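Local coordinates for Phthiocerol/phthiodiolone dimycocerosyl transferase (Mycobacterium tuberculosis, PDB 1Q9J), which probably catalyses the final step of dimycocerosate ester synthesis, transferring mycocerosic acids from mycocerosic acid synthase onto phthiocerol, phthiodiolone and phenolphthiocerol, at residues I28-V33 against P357-E362; L46-P51 against G153-Q158. One frame throughout, in Å; residues are numbered along the deposited sequence.

Contact 1 joins strand 23-31 to the outermost strand 360-368 of a mixed five-stranded sheet; contact 2 lays a loop across the C-terminal end of helix 36-49, the next element of the chain after strand 23-31. Their centres are 25 Å apart and their nearest atoms about 11 Å, so they do not touch. Helix 129-148 links them: Phe-140 and Tyr-143 pack on contact 1, whereas Leu-135, Glu-138 and Arg-142 meet contact 2. This helix directly follows the segment holding His-124, the likely proton acceptor, and Asp-128, which probably organises the active site. Both contacts lie away from those residues.

Contact 1: residues I28-V33 against P357-E362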
ATOM      1  N   ILE A  28       9.325  10.761  -4.049  1.00 53.93           N
ATOM      2  CA  ILE A  28      10.517  10.404  -4.778  1.00 59.36           C
ATOM      3  C   ILE A  28      11.552  11.509  -4.581  1.00 64.07           C
ATOM      4  O   ILE A  28      11.339  12.656  -4.996  1.00 65.47           O
ATOM      5  CB  ILE A  28      10.236  10.283  -6.292  1.00 58.69           C
ATOM      6  CG1 ILE A  28       9.174   9.235  -6.559  1.00 57.79           C
ATOM      7  CG2 ILE A  28      11.505   9.944  -7.026  1.00 59.81           C
ATOM      8  CD1 ILE A  28       7.745   9.770  -6.534  1.00 60.36           C
ATOM      9  N   GLN A  29      12.667  11.164  -3.949  1.00 64.85           N
ATOM     10  CA  GLN A  29      13.739  12.124  -3.730  1.00 66.48           C
ATOM     11  C   GLN A  29      14.504  12.226  -5.049  1.00 68.88           C
ATOM     12  O   GLN A  29      14.997  11.224  -5.547  1.00 74.48           O
ATOM     13  CB  GLN A  29      14.662  11.617  -2.623  1.00 67.09           C
ATOM     14  CG  GLN A  29      15.823  12.538  -2.354  1.00 73.29           C
ATOM     15  CD  GLN A  29      15.388  13.987  -2.233  1.00 76.28           C
ATOM     16  OE1 GLN A  29      14.533  14.320  -1.409  1.00 72.65           O
ATOM     17  NE2 GLN A  29      15.972  14.858  -3.060  1.00 78.84           N
ATOM     18  N   LEU A  30      14.605  13.418  -5.624  1.00 68.14           N
ATOM     19  CA  LEU A  30      15.316  13.540  -6.891  1.00 70.00           C
ATOM     20  C   LEU A  30      16.640  14.300  -6.822  1.00 73.74           C
ATOM     21  O   LEU A  30      16.983  14.916  -5.807  1.00 73.19           O
ATOM     22  CB  LEU A  30      14.414  14.198  -7.934  1.00 67.83           C
ATOM     23  CG  LEU A  30      13.068  13.504  -8.150  1.00 69.28           C
ATOM     24  CD1 LEU A  30      12.211  14.305  -9.118  1.00 67.36           C
ATOM     25  CD2 LEU A  30      13.311  12.104  -8.680  1.00 71.65           C
ATOM     26  N   ARG A  31      17.378  14.227  -7.927  1.00 74.99           N
ATOM     27  CA  ARG A  31      18.663  14.895  -8.085  1.00 76.30           C
ATOM     28  C   ARG A  31      18.817  15.287  -9.543  1.00 76.45           C
ATOM     29  O   ARG A  31      18.933  14.432 -10.420  1.00 78.30           O
ATOM     30  CB  ARG A  31      19.828  13.993  -7.675  1.00 79.08           C
ATOM     31  CG  ARG A  31      21.184  14.588  -8.063  1.00 84.97           C
ATOM     32  CD  ARG A  31      22.311  14.030  -7.217  1.00 87.84           C
ATOM     33  NE  ARG A  31      22.700  12.686  -7.612  1.00 92.85           N
ATOM     34  CZ  ARG A  31      23.086  11.744  -6.759  1.00 95.30           C
ATOM     35  NH1 ARG A  31      23.124  12.005  -5.457  1.00 97.21           N
ATOM     36  NH2 ARG A  31      23.443  10.543  -7.205  1.00 92.74           N
ATOM     37  N   GLY A  32      18.814  16.589  -9.800  1.00 76.68           N
ATOM     38  CA  GLY A  32      18.932  17.072 -11.163  1.00 76.20           C
ATOM     39  C   GLY A  32      17.972  18.218 -11.412  1.00 76.08           C
ATOM     40  O   GLY A  32      17.441  18.814 -10.472  1.00 74.23           O
ATOM     41  N   VAL A  33      17.738  18.519 -12.684  1.00 75.66           N
ATOM     42  CA  VAL A  33      16.851  19.616 -13.058  1.00 78.01           C
ATOM     43  C   VAL A  33      15.414  19.190 -13.381  1.00 75.80           C
ATOM     44  O   VAL A  33      15.162  18.484 -14.356  1.00 74.10           O
ATOM     45  CB  VAL A  33      17.435  20.388 -14.262  1.00 81.37           C
ATOM     46  CG1 VAL A  33      16.537  21.565 -14.628  1.00 81.47           C
ATOM     47  CG2 VAL A  33      18.835  20.871 -13.915  1.00 83.64           C
ATOM     48  N   PRO A 357      17.204  12.157 -19.208  1.00 82.83           N
ATOM     49  CA  PRO A 357      18.633  12.351 -18.934  1.00 82.23           C
ATOM     50  C   PRO A 357      18.919  13.583 -18.068  1.00 80.67           C
ATOM     51  O   PRO A 357      18.494  14.698 -18.374  1.00 76.07           O
ATOM     52  CB  PRO A 357      19.239  12.453 -20.333  1.00 82.73           C
ATOM     53  CG  PRO A 357      18.126  13.071 -21.133  1.00 82.70           C
ATOM     54  CD  PRO A 357      16.916  12.321 -20.645  1.00 83.83           C
ATOM     55  N   GLY A 358      19.641  13.361 -16.977  1.00 80.45           N
ATOM     56  CA  GLY A 358      19.965  14.443 -16.071  1.00 81.57           C
ATOM     57  C   GLY A 358      19.224  14.339 -14.749  1.00 81.82           C
ATOM     58  O   GLY A 358      19.623  14.933 -13.740  1.00 84.26           O
ATOM     59  N   LEU A 359      18.132  13.587 -14.742  1.00 79.25           N
ATOM     60  CA  LEU A 359      17.365  13.421 -13.515  1.00 77.31           C
ATOM     61  C   LEU A 359      17.524  11.983 -13.068  1.00 73.48           C
ATOM     62  O   LEU A 359      17.659  11.088 -13.888  1.00 72.60           O
ATOM     63  CB  LEU A 359      15.886  13.732 -13.753  1.00 78.01           C
ATOM     64  CG  LEU A 359      15.174  14.621 -12.728  1.00 76.75           C
ATOM     65  CD1 LEU A 359      13.732  14.741 -13.164  1.00 77.44           C
ATOM     66  CD2 LEU A 359      15.267  14.047 -11.318  1.00 74.90           C
ATOM     67  N   GLU A 360      17.521  11.769 -11.762  1.00 71.83           N
ATOM     68  CA  GLU A 360      17.676  10.435 -11.228  1.00 71.55           C
ATOM     69  C   GLU A 360      17.017  10.343  -9.867  1.00 69.22           C
ATOM     70  O   GLU A 360      17.062  11.286  -9.077  1.00 72.68           O
ATOM     71  CB  GLU A 360      19.162  10.081 -11.118  1.00 77.77           C
ATOM     72  CG  GLU A 360      19.785   9.532 -12.399  1.00 83.59           C
ATOM     73  CD  GLU A 360      21.120  10.176 -12.738  1.00 89.49           C
ATOM     74  OE1 GLU A 360      21.120  11.291 -13.310  1.00 92.61           O
ATOM     75  OE2 GLU A 360      22.173   9.577 -12.423  1.00 92.94           O
ATOM     76  N   ILE A 361      16.394   9.205  -9.607  1.00 64.84           N
ATOM     77  CA  ILE A 361      15.720   8.971  -8.344  1.00 61.36           C
ATOM     78  C   ILE A 361      16.720   8.510  -7.293  1.00 62.91           C
ATOM     79  O   ILE A 361      17.474   7.576  -7.535  1.00 64.65           O
ATOM     80  CB  ILE A 361      14.672   7.879  -8.512  1.00 56.49           C
ATOM     81  CG1 ILE A 361      13.674   8.299  -9.598  1.00 56.55           C
ATOM     82  CG2 ILE A 361      14.023   7.576  -7.170  1.00 55.97           C
ATOM     83  CD1 ILE A 361      12.637   7.253  -9.937  1.00 48.49           C
ATOM     84  N   GLU A 362      16.730   9.148  -6.128  1.00 65.78           N
ATOM     85  CA  GLU A 362      17.663   8.749  -5.072  1.00 66.93           C
ATOM     86  C   GLU A 362      16.984   7.962  -3.970  1.00 63.34           C
ATOM     87  O   GLU A 362      17.622   7.180  -3.273  1.00 62.79           O
ATOM     88  CB  GLU A 362      18.363   9.980  -4.479  1.00 70.97           C
ATOM     89  CG  GLU A 362      19.347  10.611  -5.439  1.00 79.77           C
ATOM     90  CD  GLU A 362      20.403   9.617  -5.915  1.00 87.10           C
ATOM     91  OE1 GLU A 362      20.940   9.817  -7.032  1.00 89.99           O
ATOM     92  OE2 GLU A 362      20.698   8.642  -5.174  1.00 88.22           O
TER
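Leu-30 and Ile-361 face each other as a non-hydrogen-bonded antiparallel pair, their CA atoms 4.8 Å apart. The clearest backbone bond lies beside them: Glu-362 N gives its hydrogen to Gln-29 O at 2.8 Å, almost straight at 175°. The bonds between Arg-31 and Glu-360 are weak in both directions. Beyond them, Gly-32 CA approaches Gly-358 O in a CA-H...O contact of 3.4 Å; with no side chain on Gly-32, the backbones stay close there.

The apolar contacts run through Leu-30, Leu-359, Ile-361 and Ile-28. One methyl of Leu-359, CD2, touches Leu-30 CB at 3.5 Å and also nears CG and both delta methyls, lying against the flank of that leucine from CB outward. From Ile-361 the CG1 arm reaches Leu-30 CD2 at 3.9 Å. Ile-28 adds its CG2 branch, anti to the backbone N, which meets both gamma carbons of Ile-361, CG2 at 3.5 Å. Helix 129-148 backs this layer through Phe-140 on Ile-28 and Tyr-143 on Leu-359.

The charged contact is between Arg-31 and Glu-362. Arg-31 bends at chi3 (77°), and the Glu-362 carboxylate comes over one face of the guanidinium, the two planes 36° apart. OE1 lies well out of the guanidinium plane, so this salt bridge rests on charge rather than a directed N-H, and the modelled place of OE1 is uncertain. Nearby, Gln-29, bent at chi2, brings NE2 forward to donate to O of the next residue, Leu-30, at 2.9 Å.

Chemically the strand pair is two-sided: branched aliphatic groups pack it partly on helix 129-148, with Ile-361 leaning on Met-353 and Thr-355, while a less directional pairing of charges spans it among more exposed residues.

Contact 2: residues L46-P51 against G153-Q158; sequences LLETHP and GPITPQ
His-50 and Gln-158 run side by side and point the same way, the imidazole and amide planes standing 85° apart. Gln-158 OE1 lies in the ring plane at its edge, 3.2 Å from His-50 ND1, while Gln-158 NE2 approaches His-50 CE1 obliquely. Each polar end has a firm partner elsewhere: His-50 NE2 is hydrogen-bonded to Glu-138 of helix 129-148, and Gln-158 OE1 to Thr-279. The ring is thus tied at NE2, with the amide steeply turned beside the ND1-CE1 edge.

Thr-49 touches both groups through its methyl. This CG2, anti to the backbone N, rests over one face of the His-50 ring toward the rim, 3.6 Å from Gln-158 NE2. The same methyl faces Thr-156 O at 3.3 Å. Thr-49 OG1 points instead back into its own helix and bonds to Ala-45 O, so the hydroxyl is satisfied locally. The backbone of Thr-49 makes the direct link: its O accepts Gln-158 N at 2.9 Å, with the donor above the carbonyl plane (36° out of it).

Ile-155 closes the other end. Its CG2 branch packs against Glu-48 CB at 3.6 Å, and its extended CG1-CD1 arm (chi2 179°) crosses the Glu-48 side chain and reaches the carboxylate. Between these two ends Pro-157 brings its CB to Glu-48 O and to 4.3 Å from Pro-51 CD.

An irregular, proline-containing segment of the loop between helices 129-148 and 164-170 here hydrogen-bonds to a carbonyl at the C-terminal end of helix 36-49, while His-50 ties that end to helix 129-148. The setting is consistent with the CoA-dependent acyltransferase-like fold suggested by the protein's family.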
ATOM      1  N   LEU A  46      -2.128  13.107 -17.096  1.00 57.01           N
ATOM      2  CA  LEU A  46      -2.493  11.984 -16.259  1.00 56.57           C
ATOM      3  C   LEU A  46      -3.942  12.172 -15.805  1.00 57.84           C
ATOM      4  O   LEU A  46      -4.786  11.295 -15.996  1.00 60.11           O
ATOM      5  CB  LEU A  46      -1.576  11.926 -15.042  1.00 55.96           C
ATOM      6  CG  LEU A  46      -1.814  10.808 -14.020  1.00 56.23           C
ATOM      7  CD1 LEU A  46      -0.857   9.644 -14.305  1.00 55.51           C
ATOM      8  CD2 LEU A  46      -1.580  11.347 -12.613  1.00 47.68           C
ATOM      9  N   LEU A  47      -4.234  13.323 -15.209  1.00 56.59           N
ATOM     10  CA  LEU A  47      -5.583  13.593 -14.745  1.00 55.11           C
ATOM     11  C   LEU A  47      -6.632  13.424 -15.820  1.00 57.81           C
ATOM     12  O   LEU A  47      -7.762  13.054 -15.528  1.00 57.34           O
ATOM     13  CB  LEU A  47      -5.690  14.999 -14.178  1.00 52.10           C
ATOM     14  CG  LEU A  47      -5.783  14.999 -12.652  1.00 54.45           C
ATOM     15  CD1 LEU A  47      -5.727  16.423 -12.146  1.00 57.29           C
ATOM     16  CD2 LEU A  47      -7.069  14.313 -12.215  1.00 53.52           C
ATOM     17  N   GLU A  48      -6.278  13.694 -17.066  1.00 59.95           N
ATOM     18  CA  GLU A  48      -7.261  13.544 -18.116  1.00 60.26           C
ATOM     19  C   GLU A  48      -7.483  12.085 -18.440  1.00 60.56           C
ATOM     20  O   GLU A  48      -8.502  11.721 -19.019  1.00 60.67           O
ATOM     21  CB  GLU A  48      -6.821  14.296 -19.354  1.00 64.57           C
ATOM     22  CG  GLU A  48      -6.995  15.784 -19.216  1.00 72.30           C
ATOM     23  CD  GLU A  48      -6.365  16.531 -20.357  1.00 76.94           C
ATOM     24  OE1 GLU A  48      -5.119  16.519 -20.453  1.00 78.75           O
ATOM     25  OE2 GLU A  48      -7.113  17.116 -21.166  1.00 80.89           O
ATOM     26  N   THR A  49      -6.532  11.245 -18.057  1.00 57.20           N
ATOM     27  CA  THR A  49      -6.674   9.831 -18.325  1.00 53.15           C
ATOM     28  C   THR A  49      -7.460   9.157 -17.222  1.00 53.50           C
ATOM     29  O   THR A  49      -8.030   8.088 -17.415  1.00 57.18           O
ATOM     30  CB  THR A  49      -5.322   9.144 -18.420  1.00 50.07           C
ATOM     31  OG1 THR A  49      -4.538   9.768 -19.443  1.00 46.10           O
ATOM     32  CG2 THR A  49      -5.515   7.687 -18.749  1.00 51.60           C
ATOM     33  N   HIS A  50      -7.496   9.806 -16.068  1.00 51.10           N
ATOM     34  CA  HIS A  50      -8.193   9.276 -14.910  1.00 48.91           C
ATOM     35  C   HIS A  50      -9.048  10.382 -14.318  1.00 47.97           C
ATOM     36  O   HIS A  50      -8.857  10.784 -13.175  1.00 51.47           O
ATOM     37  CB  HIS A  50      -7.155   8.801 -13.901  1.00 47.72           C
ATOM     38  CG  HIS A  50      -6.145   7.872 -14.493  1.00 45.08           C
ATOM     39  ND1 HIS A  50      -6.492   6.656 -15.038  1.00 42.42           N
ATOM     40  CD2 HIS A  50      -4.807   7.995 -14.665  1.00 45.83           C
ATOM     41  CE1 HIS A  50      -5.413   6.069 -15.524  1.00 38.22           C
ATOM     42  NE2 HIS A  50      -4.377   6.859 -15.311  1.00 45.59           N
ATOM     43  N   PRO A  51     -10.025  10.874 -15.086  1.00 49.75           N
ATOM     44  CA  PRO A  51     -10.873  11.951 -14.579  1.00 49.21           C
ATOM     45  C   PRO A  51     -11.596  11.740 -13.255  1.00 47.10           C
ATOM     46  O   PRO A  51     -12.207  12.669 -12.735  1.00 50.60           O
ATOM     47  CB  PRO A  51     -11.825  12.217 -15.750  1.00 45.33           C
ATOM     48  CG  PRO A  51     -11.904  10.908 -16.436  1.00 40.95           C
ATOM     49  CD  PRO A  51     -10.468  10.450 -16.425  1.00 47.76           C
ATOM     50  N   GLY A 153       2.613  12.530 -24.164  1.00 76.36           N
ATOM     51  CA  GLY A 153       2.046  11.278 -24.615  1.00 70.48           C
ATOM     52  C   GLY A 153       0.563  11.444 -24.847  1.00 68.34           C
ATOM     53  O   GLY A 153      -0.032  12.392 -24.338  1.00 70.06           O
ATOM     54  N   PRO A 154      -0.059  10.541 -25.621  1.00 67.23           N
ATOM     55  CA  PRO A 154      -1.494  10.553 -25.943  1.00 67.03           C
ATOM     56  C   PRO A 154      -2.380  10.323 -24.715  1.00 66.52           C
ATOM     57  O   PRO A 154      -1.971   9.655 -23.766  1.00 67.56           O
ATOM     58  CB  PRO A 154      -1.622   9.436 -26.979  1.00 68.15           C
ATOM     59  CG  PRO A 154      -0.534   8.483 -26.574  1.00 66.45           C
ATOM     60  CD  PRO A 154       0.613   9.409 -26.285  1.00 66.02           C
ATOM     61  N   ILE A 155      -3.587  10.884 -24.750  1.00 63.56           N
ATOM     62  CA  ILE A 155      -4.534  10.776 -23.646  1.00 59.56           C
ATOM     63  C   ILE A 155      -5.838  10.069 -24.010  1.00 58.67           C
ATOM     64  O   ILE A 155      -6.590  10.547 -24.857  1.00 61.26           O
ATOM     65  CB  ILE A 155      -4.930  12.176 -23.107  1.00 59.42           C
ATOM     66  CG1 ILE A 155      -3.700  12.941 -22.647  1.00 57.33           C
ATOM     67  CG2 ILE A 155      -5.940  12.034 -21.960  1.00 56.96           C
ATOM     68  CD1 ILE A 155      -4.027  14.344 -22.126  1.00 54.97           C
ATOM     69  N   THR A 156      -6.098   8.933 -23.374  1.00 55.75           N
ATOM     70  CA  THR A 156      -7.334   8.194 -23.597  1.00 53.29           C
ATOM     71  C   THR A 156      -7.944   8.063 -22.211  1.00 54.21           C
ATOM     72  O   THR A 156      -7.495   7.262 -21.394  1.00 60.17           O
ATOM     73  CB  THR A 156      -7.091   6.778 -24.149  1.00 50.67           C
ATOM     74  OG1 THR A 156      -6.172   6.839 -25.245  1.00 50.83           O
ATOM     75  CG2 THR A 156      -8.403   6.164 -24.632  1.00 46.54           C
ATOM     76  N   PRO A 157      -8.967   8.872 -21.919  1.00 52.98           N
ATOM     77  CA  PRO A 157      -9.640   8.849 -20.622  1.00 51.01           C
ATOM     78  C   PRO A 157     -10.349   7.544 -20.332  1.00 49.17           C
ATOM     79  O   PRO A 157     -11.052   6.997 -21.184  1.00 53.14           O
ATOM     80  CB  PRO A 157     -10.592  10.038 -20.707  1.00 51.62           C
ATOM     81  CG  PRO A 157     -10.896  10.123 -22.161  1.00 49.95           C
ATOM     82  CD  PRO A 157      -9.536   9.925 -22.771  1.00 53.40           C
ATOM     83  N   GLN A 158     -10.160   7.052 -19.112  1.00 47.23           N
ATOM     84  CA  GLN A 158     -10.758   5.786 -18.688  1.00 42.75           C
ATOM     85  C   GLN A 158     -11.992   6.025 -17.822  1.00 38.91           C
ATOM     86  O   GLN A 158     -12.101   7.059 -17.156  1.00 35.31           O
ATOM     87  CB  GLN A 158      -9.736   4.968 -17.909  1.00 35.47           C
ATOM     88  CG  GLN A 158      -8.346   4.957 -18.500  1.00 30.41           C
ATOM     89  CD  GLN A 158      -7.354   4.362 -17.532  1.00 38.23           C
ATOM     90  OE1 GLN A 158      -7.707   4.045 -16.398  1.00 45.89           O
ATOM     91  NE2 GLN A 158      -6.110   4.205 -17.963  1.00 37.81           N
TER